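Local coordinates for protein putative alpha-L-fucosidase (Bacteroides thetaiotaomicron, PDB 3EYP) that probably hydrolyses alpha-L-fucosides, as a member of glycoside hydrolase family 29 whose TIM-barrel-type domain is joined to an F5/8 type C domain, at residues L15-N19 with R288-L292; N19-I23 with Y282-V286; A204-M209 with Y249-D255. One frame throughout, in Å; residues are numbered along the deposited sequence.

Contact 1 of 3, residues L15-N19 with R288-L292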
loop_
_atom_site.group_PDB
_atom_site.type_symbol
_atom_site.label_atom_id
_atom_site.label_comp_id
_atom_site.label_asym_id
_atom_site.label_seq_id
_atom_site.Cartn_x
_atom_site.Cartn_y
_atom_site.Cartn_z
ATOM N N LEU A 15 -4.870 -4.490 -9.933
ATOM C CA LEU A 15 -5.349 -3.150 -10.332
ATOM C C LEU A 15 -6.234 -2.535 -9.229
ATOM O O LEU A 15 -6.175 -1.362 -8.925
ATOM C CB LEU A 15 -6.140 -3.246 -11.647
ATOM C CG LEU A 15 -5.408 -3.533 -12.949
ATOM C CD1 LEU A 15 -6.518 -3.869 -14.055
ATOM C CD2 LEU A 15 -4.569 -2.274 -13.290
ATOM N N GLU A 16 -7.098 -3.353 -8.669
ATOM C CA GLU A 16 -8.024 -2.892 -7.600
ATOM C C GLU A 16 -7.212 -2.388 -6.384
ATOM O O GLU A 16 -7.436 -1.303 -5.839
ATOM C CB GLU A 16 -8.989 -4.038 -7.236
ATOM C CG GLU A 16 -9.944 -3.714 -6.057
ATOM C CD GLU A 16 -9.266 -3.869 -4.695
ATOM O OE1 GLU A 16 -8.590 -4.913 -4.502
ATOM O OE2 GLU A 16 -9.408 -2.950 -3.843
ATOM N N TRP A 17 -6.204 -3.171 -6.041
ATOM C CA TRP A 17 -5.299 -2.883 -4.903
ATOM C C TRP A 17 -4.508 -1.613 -5.141
ATOM O O TRP A 17 -4.420 -0.728 -4.294
ATOM C CB TRP A 17 -4.363 -4.080 -4.662
ATOM C CG TRP A 17 -3.172 -3.836 -3.780
ATOM C CD1 TRP A 17 -3.115 -3.973 -2.429
ATOM C CD2 TRP A 17 -1.838 -3.471 -4.203
ATOM N NE1 TRP A 17 -1.829 -3.713 -1.969
ATOM C CE2 TRP A 17 -1.035 -3.381 -3.035
ATOM C CE3 TRP A 17 -1.271 -3.144 -5.428
ATOM C CZ2 TRP A 17 0.296 -3.014 -3.077
ATOM C CZ3 TRP A 17 0.058 -2.771 -5.474
ATOM C CH2 TRP A 17 0.839 -2.722 -4.296
ATOM N N TYR A 18 -3.991 -1.471 -6.355
ATOM C CA TYR A 18 -3.218 -0.272 -6.679
ATOM C C TYR A 18 -4.057 1.005 -6.489
ATOM O O TYR A 18 -3.591 2.047 -6.015
ATOM C CB TYR A 18 -2.651 -0.358 -8.118
ATOM C CG TYR A 18 -1.161 -0.561 -8.218
ATOM C CD1 TYR A 18 -0.628 -1.536 -9.064
ATOM C CD2 TYR A 18 -0.284 0.260 -7.502
ATOM C CE1 TYR A 18 0.739 -1.687 -9.201
ATOM C CE2 TYR A 18 1.077 0.105 -7.608
ATOM C CZ TYR A 18 1.582 -0.883 -8.436
ATOM O OH TYR A 18 2.937 -1.033 -8.561
ATOM N N ASN A 19 -5.312 0.895 -6.900
ATOM C CA ASN A 19 -6.223 2.022 -6.905
ATOM C C ASN A 19 -6.641 2.498 -5.508
ATOM O O ASN A 19 -7.139 3.625 -5.319
ATOM C CB ASN A 19 -7.467 1.686 -7.735
ATOM C CG ASN A 19 -8.290 2.922 -8.042
ATOM O OD1 ASN A 19 -7.749 3.996 -8.364
ATOM N ND2 ASN A 19 -9.598 2.803 -7.859
ATOM N N ARG A 288 5.959 6.239 -5.276
ATOM C CA ARG A 288 6.955 5.379 -5.868
ATOM C C ARG A 288 6.381 4.026 -6.253
ATOM O O ARG A 288 6.880 2.972 -5.883
ATOM C CB ARG A 288 8.183 5.171 -4.939
ATOM C CG ARG A 288 8.941 6.414 -4.533
ATOM C CD ARG A 288 10.172 6.050 -3.667
ATOM N NE ARG A 288 10.999 7.230 -3.477
ATOM C CZ ARG A 288 12.104 7.256 -2.750
ATOM N NH1 ARG A 288 12.504 6.175 -2.117
ATOM N NH2 ARG A 288 12.803 8.375 -2.664
ATOM N N ASN A 289 5.251 4.071 -6.926
ATOM C CA ASN A 289 4.701 2.909 -7.597
ATOM C C ASN A 289 4.325 1.769 -6.641
ATOM O O ASN A 289 4.460 0.589 -6.943
ATOM C CB ASN A 289 5.618 2.408 -8.723
ATOM C CG ASN A 289 4.970 1.327 -9.575
ATOM O OD1 ASN A 289 3.773 1.370 -9.814
ATOM N ND2 ASN A 289 5.757 0.373 -10.054
ATOM N N SER A 290 3.869 2.177 -5.464
ATOM C CA SER A 290 3.513 1.280 -4.392
ATOM C C SER A 290 2.190 1.727 -3.746
ATOM O O SER A 290 1.415 2.514 -4.334
ATOM C CB SER A 290 4.632 1.260 -3.335
ATOM O OG SER A 290 4.433 0.305 -2.314
ATOM N N VAL A 291 1.892 1.115 -2.597
ATOM C CA VAL A 291 0.657 1.392 -1.854
ATOM C C VAL A 291 1.085 1.490 -0.380
ATOM O O VAL A 291 1.989 0.755 0.089
ATOM C CB VAL A 291 -0.431 0.266 -2.044
ATOM C CG1 VAL A 291 -1.595 0.327 -0.939
ATOM C CG2 VAL A 291 -1.043 0.230 -3.467
ATOM N N LEU A 292 0.472 2.419 0.330
ATOM C CA LEU A 292 0.823 2.693 1.744
ATOM C C LEU A 292 -0.151 2.045 2.726
ATOM O O LEU A 292 -1.347 2.268 2.676
ATOM C CB LEU A 292 0.914 4.189 1.974
ATOM C CG LEU A 292 1.128 4.725 3.412
ATOM C CD1 LEU A 292 2.405 4.112 4.048
ATOM C CD2 LEU A 292 1.153 6.310 3.475
HETATM O O HOH W 1 -1.235 3.357 -5.156
#

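Contact 2 of 3, residues N19-I23 with Y282-V286. With GOL (glycerol), chain F.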
loop_
_atom_site.group_PDB
_atom_site.type_symbol
_atom_site.label_atom_id
_atom_site.label_comp_id
_atom_site.label_asym_id
_atom_site.label_seq_id
_atom_site.Cartn_x
_atom_site.Cartn_y
_atom_site.Cartn_z
ATOM N N ASN A 19 -5.312 0.895 -6.900
ATOM C CA ASN A 19 -6.223 2.022 -6.905
ATOM C C ASN A 19 -6.641 2.498 -5.508
ATOM O O ASN A 19 -7.139 3.625 -5.319
ATOM C CB ASN A 19 -7.467 1.686 -7.735
ATOM C CG ASN A 19 -8.290 2.922 -8.042
ATOM O OD1 ASN A 19 -7.749 3.996 -8.364
ATOM N ND2 ASN A 19 -9.598 2.803 -7.859
ATOM N N ARG A 20 -6.406 1.642 -4.528
ATOM C CA ARG A 20 -6.741 1.987 -3.111
ATOM C C ARG A 20 -5.866 3.150 -2.594
ATOM O O ARG A 20 -6.271 4.062 -1.863
ATOM C CB ARG A 20 -6.549 0.779 -2.190
ATOM C CG ARG A 20 -7.365 -0.437 -2.526
ATOM C CD ARG A 20 -7.101 -1.544 -1.477
ATOM N NE ARG A 20 -7.591 -2.841 -1.903
ATOM C CZ ARG A 20 -7.213 -4.003 -1.362
ATOM N NH1 ARG A 20 -6.347 -4.060 -0.362
ATOM N NH2 ARG A 20 -7.704 -5.106 -1.821
ATOM N N GLU A 21 -4.642 3.087 -3.058
ATOM C CA GLU A 21 -3.543 4.035 -2.702
ATOM C C GLU A 21 -3.050 3.890 -1.306
ATOM O O GLU A 21 -1.864 3.680 -1.067
ATOM C CB GLU A 21 -3.905 5.485 -3.053
ATOM C CG GLU A 21 -3.972 5.617 -4.561
ATOM C CD GLU A 21 -4.122 7.024 -5.102
ATOM O OE1 GLU A 21 -4.252 7.993 -4.323
ATOM O OE2 GLU A 21 -4.106 7.109 -6.360
ATOM N N MET A 22 -3.989 3.902 -0.379
ATOM C CA MET A 22 -3.691 3.729 1.061
ATOM C C MET A 22 -4.583 2.638 1.668
ATOM O O MET A 22 -5.718 2.377 1.218
ATOM C CB MET A 22 -3.933 5.053 1.811
ATOM C CG MET A 22 -2.846 6.132 1.707
ATOM S SD MET A 22 -3.066 7.708 2.560
ATOM C CE MET A 22 -2.574 7.295 4.200
ATOM N N ILE A 23 -4.056 1.979 2.676
ATOM C CA ILE A 23 -4.761 0.916 3.458
ATOM C C ILE A 23 -4.470 1.121 4.947
ATOM O O ILE A 23 -3.336 1.465 5.304
ATOM C CB ILE A 23 -4.325 -0.510 3.045
ATOM C CG1 ILE A 23 -4.425 -0.703 1.555
ATOM C CG2 ILE A 23 -5.139 -1.545 3.765
ATOM C CD1 ILE A 23 -3.832 -2.063 1.023
ATOM N N TYR A 282 4.244 9.066 2.336
ATOM C CA TYR A 282 3.274 8.996 1.251
ATOM C C TYR A 282 4.043 9.074 -0.099
ATOM O O TYR A 282 3.806 8.321 -1.061
ATOM C CB TYR A 282 2.248 10.150 1.351
ATOM C CG TYR A 282 1.190 10.138 0.248
ATOM C CD1 TYR A 282 0.022 9.379 0.364
ATOM C CD2 TYR A 282 1.379 10.871 -0.927
ATOM C CE1 TYR A 282 -0.915 9.342 -0.670
ATOM C CE2 TYR A 282 0.454 10.847 -1.961
ATOM C CZ TYR A 282 -0.686 10.093 -1.827
ATOM O OH TYR A 282 -1.629 10.110 -2.810
ATOM N N CYS A 283 4.988 10.001 -0.156
ATOM C CA CYS A 283 5.697 10.257 -1.436
ATOM C C CYS A 283 6.661 9.145 -1.807
ATOM O O CYS A 283 6.933 8.869 -2.987
ATOM C CB CYS A 283 6.405 11.619 -1.395
ATOM S SG CYS A 283 5.260 13.037 -1.550
ATOM N N THR A 284 7.113 8.451 -0.799
ATOM C CA THR A 284 8.035 7.307 -0.973
ATOM C C THR A 284 7.362 5.971 -0.919
ATOM O O THR A 284 8.020 4.955 -0.858
ATOM C CB THR A 284 9.249 7.352 0.021
ATOM O OG1 THR A 284 8.761 7.238 1.372
ATOM C CG2 THR A 284 9.998 8.639 -0.142
ATOM N N SER A 285 6.040 5.996 -1.072
ATOM C CA SER A 285 5.227 4.783 -1.206
ATOM C C SER A 285 4.226 4.916 -2.327
ATOM O O SER A 285 4.428 4.435 -3.435
ATOM C CB SER A 285 4.462 4.440 0.125
ATOM O OG SER A 285 3.701 5.561 0.593
ATOM N N VAL A 286 3.157 5.611 -2.032
ATOM C CA VAL A 286 2.196 5.908 -3.057
ATOM C C VAL A 286 2.903 6.618 -4.263
ATOM O O VAL A 286 2.591 6.368 -5.424
ATOM C CB VAL A 286 0.935 6.724 -2.519
ATOM C CG1 VAL A 286 0.017 7.116 -3.691
ATOM C CG2 VAL A 286 0.141 5.944 -1.412
HETATM C C1 GOL F . -4.790 12.849 -5.641
HETATM O O1 GOL F . -5.412 12.267 -4.516
HETATM C C2 GOL F . -3.697 11.897 -6.063
HETATM O O2 GOL F . -4.180 10.563 -5.934
HETATM C C3 GOL F . -2.547 12.145 -5.107
HETATM O O3 GOL F . -1.488 11.270 -5.388
HETATM O O HOH W 2 -4.097 8.784 -1.881
#

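Contact 3 of 3, residues A204-M209 with Y249-D255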
loop_
_atom_site.group_PDB
_atom_site.type_symbol
_atom_site.label_atom_id
_atom_site.label_comp_id
_atom_site.label_asym_id
_atom_site.label_seq_id
_atom_site.Cartn_x
_atom_site.Cartn_y
_atom_site.Cartn_z
ATOM N N ALA A 204 1.561 -15.072 -3.823
ATOM C CA ALA A 204 1.494 -13.659 -3.477
ATOM C C ALA A 204 0.950 -12.854 -4.643
ATOM O O ALA A 204 1.351 -13.061 -5.802
ATOM C CB ALA A 204 2.925 -13.159 -3.118
ATOM N N ASP A 205 0.082 -11.919 -4.315
ATOM C CA ASP A 205 -0.404 -10.890 -5.237
ATOM C C ASP A 205 0.474 -9.657 -5.122
ATOM O O ASP A 205 0.747 -8.950 -6.109
ATOM C CB ASP A 205 -1.857 -10.538 -4.964
ATOM C CG ASP A 205 -2.780 -11.667 -5.301
ATOM O OD1 ASP A 205 -2.722 -12.203 -6.423
ATOM O OD2 ASP A 205 -3.577 -11.998 -4.447
ATOM N N VAL A 206 0.868 -9.403 -3.890
ATOM C CA VAL A 206 1.749 -8.262 -3.550
ATOM C C VAL A 206 2.859 -8.708 -2.628
ATOM O O VAL A 206 2.730 -9.700 -1.873
ATOM C CB VAL A 206 0.942 -7.069 -3.011
ATOM C CG1 VAL A 206 -0.203 -6.706 -4.012
ATOM C CG2 VAL A 206 0.339 -7.352 -1.587
ATOM N N ARG A 207 3.957 -7.964 -2.681
ATOM C CA ARG A 207 5.138 -8.289 -1.902
ATOM C C ARG A 207 5.484 -7.262 -0.855
ATOM O O ARG A 207 5.085 -6.095 -0.920
ATOM C CB ARG A 207 6.361 -8.399 -2.859
ATOM C CG ARG A 207 6.785 -7.067 -3.545
ATOM C CD ARG A 207 8.061 -7.233 -4.457
ATOM N NE ARG A 207 8.760 -5.968 -4.693
ATOM C CZ ARG A 207 8.713 -5.258 -5.825
ATOM N NH1 ARG A 207 7.890 -5.602 -6.801
ATOM N NH2 ARG A 207 9.389 -4.114 -5.935
ATOM N N TRP A 208 6.343 -7.697 0.057
ATOM C CA TRP A 208 7.080 -6.780 0.927
ATOM C C TRP A 208 8.208 -6.031 0.193
ATOM O O TRP A 208 8.710 -6.445 -0.831
ATOM C CB TRP A 208 7.666 -7.515 2.133
ATOM C CG TRP A 208 8.106 -6.613 3.220
ATOM C CD1 TRP A 208 7.464 -5.503 3.690
ATOM C CD2 TRP A 208 9.274 -6.779 4.025
ATOM N NE1 TRP A 208 8.186 -4.958 4.733
ATOM C CE2 TRP A 208 9.294 -5.733 4.958
ATOM C CE3 TRP A 208 10.315 -7.719 4.036
ATOM C CZ2 TRP A 208 10.319 -5.605 5.917
ATOM C CZ3 TRP A 208 11.315 -7.603 4.982
ATOM C CH2 TRP A 208 11.308 -6.567 5.905
ATOM N N MET A 209 8.619 -4.908 0.772
ATOM C CA MET A 209 9.606 -4.070 0.126
ATOM C C MET A 209 10.860 -3.861 0.947
ATOM O O MET A 209 11.592 -2.934 0.738
ATOM C CB MET A 209 9.038 -2.719 -0.295
ATOM C CG MET A 209 7.940 -2.250 0.557
ATOM S SD MET A 209 8.305 -1.931 2.272
ATOM C CE MET A 209 9.187 -0.393 2.106
ATOM N N TYR A 249 5.036 -10.457 -11.712
ATOM C CA TYR A 249 4.380 -9.144 -11.468
ATOM C C TYR A 249 3.724 -9.252 -10.107
ATOM O O TYR A 249 2.714 -9.931 -9.933
ATOM C CB TYR A 249 3.376 -8.814 -12.546
ATOM C CG TYR A 249 2.959 -7.357 -12.575
ATOM C CD1 TYR A 249 3.418 -6.499 -13.570
ATOM C CD2 TYR A 249 2.083 -6.842 -11.616
ATOM C CE1 TYR A 249 3.044 -5.147 -13.581
ATOM C CE2 TYR A 249 1.709 -5.513 -11.630
ATOM C CZ TYR A 249 2.183 -4.666 -12.599
ATOM O OH TYR A 249 1.786 -3.311 -12.603
ATOM N N ILE A 250 4.426 -8.707 -9.142
ATOM C CA ILE A 250 4.018 -8.749 -7.709
ATOM C C ILE A 250 4.452 -7.447 -7.100
ATOM O O ILE A 250 5.593 -7.327 -6.583
ATOM C CB ILE A 250 4.671 -9.913 -6.936
ATOM C CG1 ILE A 250 4.554 -11.237 -7.676
ATOM C CG2 ILE A 250 4.009 -10.073 -5.566
ATOM C CD1 ILE A 250 5.519 -12.329 -7.218
ATOM N N PRO A 251 3.589 -6.431 -7.186
ATOM C CA PRO A 251 4.008 -5.128 -6.787
ATOM C C PRO A 251 4.244 -4.995 -5.279
ATOM O O PRO A 251 3.727 -5.776 -4.488
ATOM C CB PRO A 251 2.858 -4.209 -7.215
ATOM C CG PRO A 251 1.754 -5.066 -7.600
ATOM C CD PRO A 251 2.212 -6.477 -7.711
ATOM N N ALA A 252 5.064 -4.043 -4.931
ATOM C CA ALA A 252 5.404 -3.750 -3.525
ATOM C C ALA A 252 4.279 -3.083 -2.757
ATOM O O ALA A 252 3.683 -2.057 -3.164
ATOM C CB ALA A 252 6.673 -2.881 -3.425
ATOM N N GLU A 253 4.079 -3.606 -1.549
ATOM C CA GLU A 253 3.224 -2.944 -0.534
ATOM C C GLU A 253 4.067 -2.433 0.654
ATOM O O GLU A 253 4.815 -3.157 1.252
ATOM C CB GLU A 253 2.148 -3.918 -0.059
ATOM C CG GLU A 253 0.973 -3.237 0.718
ATOM C CD GLU A 253 0.071 -4.277 1.358
ATOM O OE1 GLU A 253 -1.019 -4.560 0.835
ATOM O OE2 GLU A 253 0.478 -4.854 2.355
ATOM N N THR A 254 3.986 -1.131 0.924
ATOM C CA THR A 254 4.844 -0.477 1.877
ATOM C C THR A 254 4.126 -0.287 3.201
ATOM O O THR A 254 3.171 0.472 3.298
ATOM C CB THR A 254 5.303 0.934 1.359
ATOM O OG1 THR A 254 5.961 0.753 0.080
ATOM C CG2 THR A 254 6.250 1.613 2.309
ATOM N N ASP A 255 4.632 -0.961 4.204
ATOM C CA ASP A 255 3.992 -0.961 5.565
ATOM C C ASP A 255 4.768 -0.192 6.583
ATOM O O ASP A 255 5.970 -0.285 6.629
ATOM C CB ASP A 255 3.697 -2.356 6.064
ATOM C CG ASP A 255 4.927 -3.171 6.393
ATOM O OD1 ASP A 255 5.909 -3.179 5.603
ATOM O OD2 ASP A 255 4.867 -3.875 7.438
#

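Contact 1 of 3, residues L15-N19 with R288-L292
W17 and Y18, consecutive residues of the helix that leads into the first strand of the TIM-barrel-type domain, meet the chain running into strand 291-295 in two unlike ways, and the pair illustrates how neighbouring aromatics of one helix can address the same chain, one with a ring face and the other with its hydroxyl. W17 offers a face. Its indole swings away from the backbone N (CG anti to it, chi1 166°), so that the six-membered ring slides under V291 and receives CG2 in a CH-pi contact, 3.5 Å from the ring centroid and only 8° off the normal. V291 CB rests against the rim of the same face, 3.5 Å from CZ2. Y18 works through its end. Its ring plane is turned only 12° from that of the N289 side-chain amide, though the two side chains cross at a slant, and OH donates to N289 O at 2.8 Å, approaching from above the carbonyl plane rather than within it. N289 OD1 is just as near that hydroxyl but is bonded to H421 N, and H421 in turn stacks on the Y18 ring. The two aromatics also support each other: W17 CZ3 stands 3.5 Å above the centre of the Y18 phenol. At the other end of the indole, NE1 is hydrogen-bonded to E253 OE1 of the adjacent strand. Replacing W17 with an alanine removes the indole, which would probably open a gap beneath V291 CG2 and beside the Y18 ring and leave E253 OE1 without this donor. A water lies within hydrogen-bonding distance of both backbones, 2.8 Å from Y18 O and 2.9 Å from S290 O.

Contact 2 of 3, residues N19-I23 with Y282-V286
A Met-aromatic contact between M22 and Y282 marks the place where the first strand of the TIM-barrel-type domain, 22-26, passes the end of helix 275-283, and it shows how a sulfur can meet a ring at its edge where a strand runs by a helix end. The sulfur of M22 comes to the edge of the phenol: SD lies 5.3 Å from the ring centroid and 78° off its normal, with CD1 the nearest ring atom at 4.1 Å. The two side chains cross at about a right angle. One face of the same ring carries V286 CB from its own segment, 3.7 Å above the plane and displaced toward the rim. V286 also reaches across: CG1 is anti to its backbone N (chi1 175°), which puts CG2 anti to the carbonyl carbon and beside the backbone N, facing E21. There CG2 comes to 3.0 Å from E21 O, an approach so short that its exact length is doubtful. That carbonyl belongs to a residue of positive phi, where the chain leaves helix 12-20 for the strand, and it accepts a backbone bond from L292 N. Farther out the contact turns polar. E21 OE1 and Y282 OH stand too far apart to bond directly, and a water joins them, donating to E21 OE1 at 2.6 Å. A glycerol, probably from the crystallisation liquor, spans the same pair and is also bonded to K422 NZ. Its O2 makes a weak bond to E21 OE1, while its O3 lies near the plane of the Y282 ring, 2.8 Å from OH.

Contact 3 of 3, residues A204-M209 with Y249-D255
I250 CG2 packs on the backbone at V206, 3.4 Å from V206 C, with A204 CB beside it, and this is the apolar centre of a contact in which a loop following strand 193-195 runs beside the chain entering strand 253-257 of the TIM-barrel-type domain. V206 itself has CG1 near P251 CG, 4.4 Å away. Farther along, M209 lays CB against A252 CB and then bends at its second and third torsions, bringing CE to 3.6 Å from T254 CG2. Between these apolar patches the backbones meet in a single beta bridge of R207 with A252. R207 N donates to P251 O and E253 N to R207 O, both at 2.8 Å and nearly straight; because both bonds reach the neighbours of A252, this is an isolated parallel bridge beside the approach to strand 253-257. The R207 side chain leaves from the crowded position between its own N and carbonyl carbon (chi1 66°) and runs out extended alongside 249-255. There NH1 gives a bond of 2.9 Å to I250 O, while A252 CB lies over one face of the guanidinium. Since NE and NH2 bond to L239 O and W221 O, carbonyls surround this buried cationic group and fix its rotation. At the far end, D255 OD2 is hydrogen-bonded to a second glycerol, probably from the crystallisation liquor, and OD1 turns to the edge of the W208 indole. With the carboxylate 72° from the ring plane, the resulting bond from W208 NE1 to D255 OD1, 3.0 Å long, is weak and bent to 130°.

In the fold
From the N terminus, helix 12-20 runs directly into strand 22-26, and these consecutive pieces supply the first half of contacts 1 and 2. Much later the chain forms contact 3, which closes the shortest of the three loops, between 204-209 and 249-255, and continues into strand 253-257. Helix 275-283 follows, and 282-286 returns to 19-23 to close contact 2; strand 291-295 then closes contact 1, the longest loop. The three closures are thus concentric, with contact 3 innermost and no crossing. In the parallel sheet, strand 291-295 lies between 253-257 and 22-26: V291 O meets T254 N on one flank, L292 O meets I23 N on the other.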